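Local coordinates for alpha-catenin-like protein hmp-1 (Caenorhabditis elegans, PDB 5XA5) that links cadherin-bound beta-catenin to actin filaments at cell junctions, supporting cell migration during body enclosure and cell shape changes during body elongation, at residues A[92-106]-A[123-137]. Sequence-based numbering, arbitrary orientation.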
loop_
_atom_site.group_PDB
_atom_site.type_symbol
_atom_site.label_atom_id
_atom_site.label_comp_id
_atom_site.label_asym_id
_atom_site.label_seq_id
_atom_site.Cartn_x
_atom_site.Cartn_y
_atom_site.Cartn_z
ATOM N N ALA A 92 0.408 -14.380 -1.004
ATOM C CA ALA A 92 -0.254 -13.738 -2.137
ATOM C C ALA A 92 0.639 -13.732 -3.365
ATOM O O ALA A 92 0.163 -13.881 -4.489
ATOM C CB ALA A 92 -0.666 -12.318 -1.782
ATOM N N LEU A 93 1.936 -13.542 -3.152
ATOM C CA LEU A 93 2.885 -13.589 -4.258
ATOM C C LEU A 93 2.954 -15.006 -4.821
ATOM O O LEU A 93 3.123 -15.197 -6.025
ATOM C CB LEU A 93 4.272 -13.128 -3.809
ATOM C CG LEU A 93 5.260 -12.767 -4.920
ATOM C CD1 LEU A 93 4.690 -11.665 -5.822
ATOM C CD2 LEU A 93 6.599 -12.355 -4.337
ATOM N N GLY A 94 2.830 -15.993 -3.936
ATOM C CA GLY A 94 2.825 -17.385 -4.343
ATOM C C GLY A 94 1.642 -17.701 -5.238
ATOM O O GLY A 94 1.741 -18.510 -6.150
ATOM N N ALA A 95 0.516 -17.043 -4.985
ATOM C CA ALA A 95 -0.668 -17.253 -5.811
ATOM C C ALA A 95 -0.442 -16.716 -7.223
ATOM O O ALA A 95 -0.976 -17.261 -8.192
ATOM C CB ALA A 95 -1.887 -16.603 -5.175
ATOM N N VAL A 96 0.355 -15.654 -7.343
ATOM C CA VAL A 96 0.744 -15.144 -8.656
ATOM C C VAL A 96 1.662 -16.142 -9.367
ATOM O O VAL A 96 1.492 -16.417 -10.557
ATOM C CB VAL A 96 1.436 -13.761 -8.554
ATOM C CG1 VAL A 96 1.945 -13.306 -9.912
ATOM C CG2 VAL A 96 0.461 -12.728 -8.004
ATOM N N GLN A 97 2.618 -16.702 -8.635
ATOM C CA GLN A 97 3.516 -17.698 -9.211
ATOM C C GLN A 97 2.738 -18.903 -9.729
ATOM O O GLN A 97 3.007 -19.403 -10.823
ATOM C CB GLN A 97 4.549 -18.138 -8.171
ATOM C CG GLN A 97 5.555 -19.174 -8.663
ATOM C CD GLN A 97 6.583 -19.502 -7.593
ATOM O OE1 GLN A 97 6.230 -19.838 -6.462
ATOM N NE2 GLN A 97 7.858 -19.376 -7.938
ATOM N N ASP A 98 1.765 -19.354 -8.943
ATOM C CA ASP A 98 0.997 -20.544 -9.293
ATOM C C ASP A 98 0.071 -20.296 -10.485
ATOM O O ASP A 98 0.127 -21.035 -11.470
ATOM C CB ASP A 98 0.194 -21.045 -8.088
ATOM C CG ASP A 98 1.085 -21.608 -6.977
ATOM O OD1 ASP A 98 2.287 -21.842 -7.227
ATOM O OD2 ASP A 98 0.575 -21.829 -5.857
ATOM N N THR A 99 -0.766 -19.263 -10.414
ATOM C CA THR A 99 -1.653 -18.945 -11.532
ATOM C C THR A 99 -0.827 -18.594 -12.757
ATOM O O THR A 99 -1.256 -18.812 -13.897
ATOM C CB THR A 99 -2.596 -17.777 -11.224
ATOM O OG1 THR A 99 -1.828 -16.661 -10.758
ATOM C CG2 THR A 99 -3.602 -18.176 -10.167
ATOM N N GLY A 100 0.358 -18.040 -12.508
ATOM C CA GLY A 100 1.282 -17.702 -13.573
ATOM C C GLY A 100 1.715 -18.955 -14.304
ATOM O O GLY A 100 1.800 -18.978 -15.536
ATOM N N GLN A 101 1.988 -20.008 -13.542
ATOM C CA GLN A 101 2.371 -21.284 -14.144
ATOM C C GLN A 101 1.252 -21.856 -15.008
ATOM O O GLN A 101 1.505 -22.314 -16.119
ATOM C CB GLN A 101 2.769 -22.297 -13.067
ATOM C CG GLN A 101 4.111 -22.010 -12.408
ATOM C CD GLN A 101 5.221 -21.779 -13.418
ATOM O OE1 GLN A 101 5.811 -22.728 -13.937
ATOM N NE2 GLN A 101 5.513 -20.511 -13.702
ATOM N N VAL A 102 0.025 -21.838 -14.494
ATOM C CA VAL A 102 -1.125 -22.309 -15.266
ATOM C C VAL A 102 -1.319 -21.480 -16.534
ATOM O O VAL A 102 -1.640 -22.022 -17.593
ATOM C CB VAL A 102 -2.428 -22.279 -14.436
ATOM C CG1 VAL A 102 -3.631 -22.614 -15.318
ATOM C CG2 VAL A 102 -2.337 -23.249 -13.269
ATOM N N MET A 103 -1.111 -20.170 -16.437
ATOM C CA MET A 103 -1.240 -19.308 -17.608
ATOM C C MET A 103 -0.203 -19.657 -18.676
ATOM O O MET A 103 -0.515 -19.690 -19.871
ATOM C CB MET A 103 -1.109 -17.834 -17.213
ATOM C CG MET A 103 -1.193 -16.860 -18.371
ATOM S SD MET A 103 -2.850 -16.706 -19.039
ATOM C CE MET A 103 -2.721 -17.627 -20.567
ATOM N N ILE A 104 1.030 -19.920 -18.250
ATOM C CA ILE A 104 2.099 -20.253 -19.191
ATOM C C ILE A 104 1.810 -21.581 -19.889
ATOM O O ILE A 104 2.054 -21.726 -21.091
ATOM C CB ILE A 104 3.473 -20.307 -18.487
ATOM C CG1 ILE A 104 3.884 -18.899 -18.048
ATOM C CG2 ILE A 104 4.538 -20.894 -19.416
ATOM C CD1 ILE A 104 5.100 -18.858 -17.143
ATOM N N GLN A 105 1.265 -22.540 -19.146
ATOM C CA GLN A 105 0.912 -23.833 -19.732
ATOM C C GLN A 105 -0.276 -23.757 -20.689
ATOM O O GLN A 105 -0.185 -24.211 -21.834
ATOM C CB GLN A 105 0.614 -24.854 -18.633
ATOM C CG GLN A 105 1.806 -25.711 -18.232
ATOM C CD GLN A 105 2.350 -26.540 -19.386
ATOM O OE1 GLN A 105 1.611 -26.926 -20.295
ATOM N NE2 GLN A 105 3.649 -26.817 -19.355
ATOM N N THR A 106 -1.391 -23.193 -20.228
ATOM C CA THR A 106 -2.590 -23.139 -21.060
ATOM C C THR A 106 -2.375 -22.171 -22.202
ATOM O O THR A 106 -2.923 -22.341 -23.290
ATOM C CB THR A 106 -3.835 -22.701 -20.283
ATOM O OG1 THR A 106 -3.590 -21.439 -19.655
ATOM C CG2 THR A 106 -4.187 -23.733 -19.219
ATOM N N ALA A 123 -7.336 -20.608 -21.930
ATOM C CA ALA A 123 -6.230 -19.666 -21.738
ATOM C C ALA A 123 -6.728 -18.317 -21.207
ATOM O O ALA A 123 -6.080 -17.690 -20.365
ATOM C CB ALA A 123 -5.466 -19.479 -23.047
ATOM N N THR A 124 -7.874 -17.870 -21.715
ATOM C CA THR A 124 -8.482 -16.616 -21.269
ATOM C C THR A 124 -8.902 -16.708 -19.805
ATOM O O THR A 124 -8.717 -15.764 -19.025
ATOM C CB THR A 124 -9.699 -16.250 -22.138
ATOM O OG1 THR A 124 -9.296 -16.161 -23.510
ATOM C CG2 THR A 124 -10.303 -14.924 -21.703
ATOM N N ASN A 125 -9.475 -17.846 -19.430
ATOM C CA ASN A 125 -9.817 -18.100 -18.036
ATOM C C ASN A 125 -8.571 -18.113 -17.147
ATOM O O ASN A 125 -8.582 -17.572 -16.035
ATOM C CB ASN A 125 -10.577 -19.423 -17.914
ATOM C CG ASN A 125 -11.198 -19.610 -16.547
ATOM O OD1 ASN A 125 -12.179 -18.950 -16.202
ATOM N ND2 ASN A 125 -10.629 -20.510 -15.758
ATOM N N SER A 126 -7.491 -18.711 -17.649
ATOM C CA SER A 126 -6.216 -18.710 -16.932
ATOM C C SER A 126 -5.738 -17.274 -16.724
ATOM O O SER A 126 -5.199 -16.938 -15.669
ATOM C CB SER A 126 -5.149 -19.498 -17.692
ATOM O OG SER A 126 -5.491 -20.869 -17.805
ATOM N N GLY A 127 -5.932 -16.438 -17.744
ATOM C CA GLY A 127 -5.516 -15.042 -17.695
ATOM C C GLY A 127 -6.302 -14.267 -16.662
ATOM O O GLY A 127 -5.737 -13.468 -15.917
ATOM N N ARG A 128 -7.610 -14.500 -16.619
ATOM C CA ARG A 128 -8.453 -13.886 -15.593
ATOM C C ARG A 128 -7.970 -14.253 -14.195
ATOM O O ARG A 128 -7.843 -13.400 -13.322
ATOM C CB ARG A 128 -9.911 -14.305 -15.761
ATOM C CG ARG A 128 -10.817 -13.832 -14.635
ATOM C CD ARG A 128 -12.261 -14.178 -14.927
ATOM N NE ARG A 128 -13.129 -13.945 -13.777
ATOM C CZ ARG A 128 -14.457 -13.947 -13.840
ATOM N NH1 ARG A 128 -15.061 -14.160 -15.001
ATOM N NH2 ARG A 128 -15.178 -13.726 -12.750
ATOM N N ASN A 129 -7.700 -15.532 -13.986
ATOM C CA ASN A 129 -7.228 -15.992 -12.688
ATOM C C ASN A 129 -5.896 -15.377 -12.295
ATOM O O ASN A 129 -5.714 -14.989 -11.139
ATOM C CB ASN A 129 -7.120 -17.510 -12.676
ATOM C CG ASN A 129 -8.467 -18.183 -12.651
ATOM O OD1 ASN A 129 -9.476 -17.565 -12.317
ATOM N ND2 ASN A 129 -8.497 -19.459 -13.013
ATOM N N LEU A 130 -4.978 -15.266 -13.256
ATOM C CA LEU A 130 -3.649 -14.713 -12.984
ATOM C C LEU A 130 -3.715 -13.229 -12.656
ATOM O O LEU A 130 -3.111 -12.778 -11.686
ATOM C CB LEU A 130 -2.699 -14.924 -14.171
ATOM C CG LEU A 130 -1.363 -14.154 -14.136
ATOM C CD1 LEU A 130 -0.524 -14.483 -12.895
ATOM C CD2 LEU A 130 -0.556 -14.399 -15.410
ATOM N N LEU A 131 -4.436 -12.469 -13.470
ATOM C CA LEU A 131 -4.486 -11.021 -13.258
ATOM C C LEU A 131 -5.319 -10.677 -12.019
ATOM O O LEU A 131 -5.118 -9.631 -11.392
ATOM C CB LEU A 131 -5.030 -10.307 -14.509
ATOM C CG LEU A 131 -4.147 -10.456 -15.762
ATOM C CD1 LEU A 131 -4.653 -9.566 -16.880
ATOM C CD2 LEU A 131 -2.683 -10.137 -15.459
ATOM N N THR A 132 -6.233 -11.568 -11.648
ATOM C CA THR A 132 -6.986 -11.413 -10.402
ATOM C C THR A 132 -6.068 -11.640 -9.200
ATOM O O THR A 132 -6.185 -10.970 -8.160
ATOM C CB THR A 132 -8.173 -12.386 -10.352
ATOM O OG1 THR A 132 -9.153 -11.983 -11.315
ATOM C CG2 THR A 132 -8.810 -12.389 -8.971
ATOM N N ALA A 133 -5.152 -12.599 -9.333
ATOM C CA ALA A 133 -4.185 -12.868 -8.267
ATOM C C ALA A 133 -3.205 -11.705 -8.140
ATOM O O ALA A 133 -2.758 -11.374 -7.040
ATOM C CB ALA A 133 -3.446 -14.171 -8.524
ATOM N N VAL A 134 -2.881 -11.074 -9.264
ATOM C CA VAL A 134 -2.051 -9.873 -9.236
ATOM C C VAL A 134 -2.792 -8.755 -8.514
ATOM O O VAL A 134 -2.215 -8.071 -7.673
ATOM C CB VAL A 134 -1.655 -9.423 -10.665
ATOM C CG1 VAL A 134 -0.985 -8.061 -10.630
ATOM C CG2 VAL A 134 -0.747 -10.472 -11.281
ATOM N N ALA A 135 -4.077 -8.603 -8.821
ATOM C CA ALA A 135 -4.891 -7.566 -8.185
ATOM C C ALA A 135 -4.995 -7.780 -6.673
ATOM O O ALA A 135 -4.891 -6.819 -5.902
ATOM C CB ALA A 135 -6.279 -7.522 -8.814
ATOM N N LYS A 136 -5.190 -9.030 -6.248
ATOM C CA LYS A 136 -5.283 -9.329 -4.817
ATOM C C LYS A 136 -3.960 -9.030 -4.119
ATOM O O LYS A 136 -3.949 -8.551 -2.979
ATOM C CB LYS A 136 -5.705 -10.787 -4.585
ATOM C CG LYS A 136 -7.206 -10.991 -4.714
ATOM C CD LYS A 136 -7.614 -12.453 -4.657
ATOM C CE LYS A 136 -9.117 -12.587 -4.850
ATOM N NZ LYS A 136 -9.565 -14.005 -4.846
ATOM N N PHE A 137 -2.848 -9.282 -4.805
ATOM C CA PHE A 137 -1.537 -8.966 -4.245
ATOM C C PHE A 137 -1.388 -7.463 -4.025
ATOM O O PHE A 137 -0.880 -7.031 -2.997
ATOM C CB PHE A 137 -0.389 -9.469 -5.136
ATOM C CG PHE A 137 0.974 -9.114 -4.597
ATOM C CD1 PHE A 137 1.564 -9.902 -3.632
ATOM C CD2 PHE A 137 1.666 -8.000 -5.053
ATOM C CE1 PHE A 137 2.809 -9.588 -3.117
ATOM C CE2 PHE A 137 2.924 -7.685 -4.541
ATOM C CZ PHE A 137 3.485 -8.480 -3.569
HETATM O O HOH W 1 -2.515 -12.972 -4.932
HETATM O O HOH W 2 -4.090 -18.953 -14.306
#
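M103 and L130 interlock where helices 83-112 and 117-165 run antiparallel in an N-terminal helical bundle of this vinculin/alpha-catenin family protein; the segment axes approach to 8.5 Å at 162°. Packing is knobs-into-holes. M103 enters the hole formed by A123, S126, G127 and L130: CG stands anti to the backbone N (chi1 178°), and the bent, flexible thioether rests SD on the backbone of G127, 3.4 Å from G127 CA, while CE reaches the A123 carbonyl. L130 is the reciprocal knob, set among V96, T99, G100 and M103, with CD1 beside V96 O and CD2 against M103 CB and CG. Another protein's chain also packs on L130.

A threonine suits position 99 because its hydroxyl bonds within its own helix while CB and CG2 pack against the other backbone, near L130 CA and N129 O: T99 OG1, at chi1 52°, turns back to A95 O (2.8 Å) while lying 3.3 Å from L130 CD1. A valine here would probably leave A95 O with the backbone N-H of its helix alone and lose the bond that holds the side chain at this rotation. One water donates to both A92 O and A133 O, and a second joins T99 O to S126 O. Near the A92 end, L93 CD1 makes a CH-pi contact over the F137 face, 4.2 Å from the ring centroid, whereas A92 CB meets the ring edge at F137 CD1, 3.8 Å away.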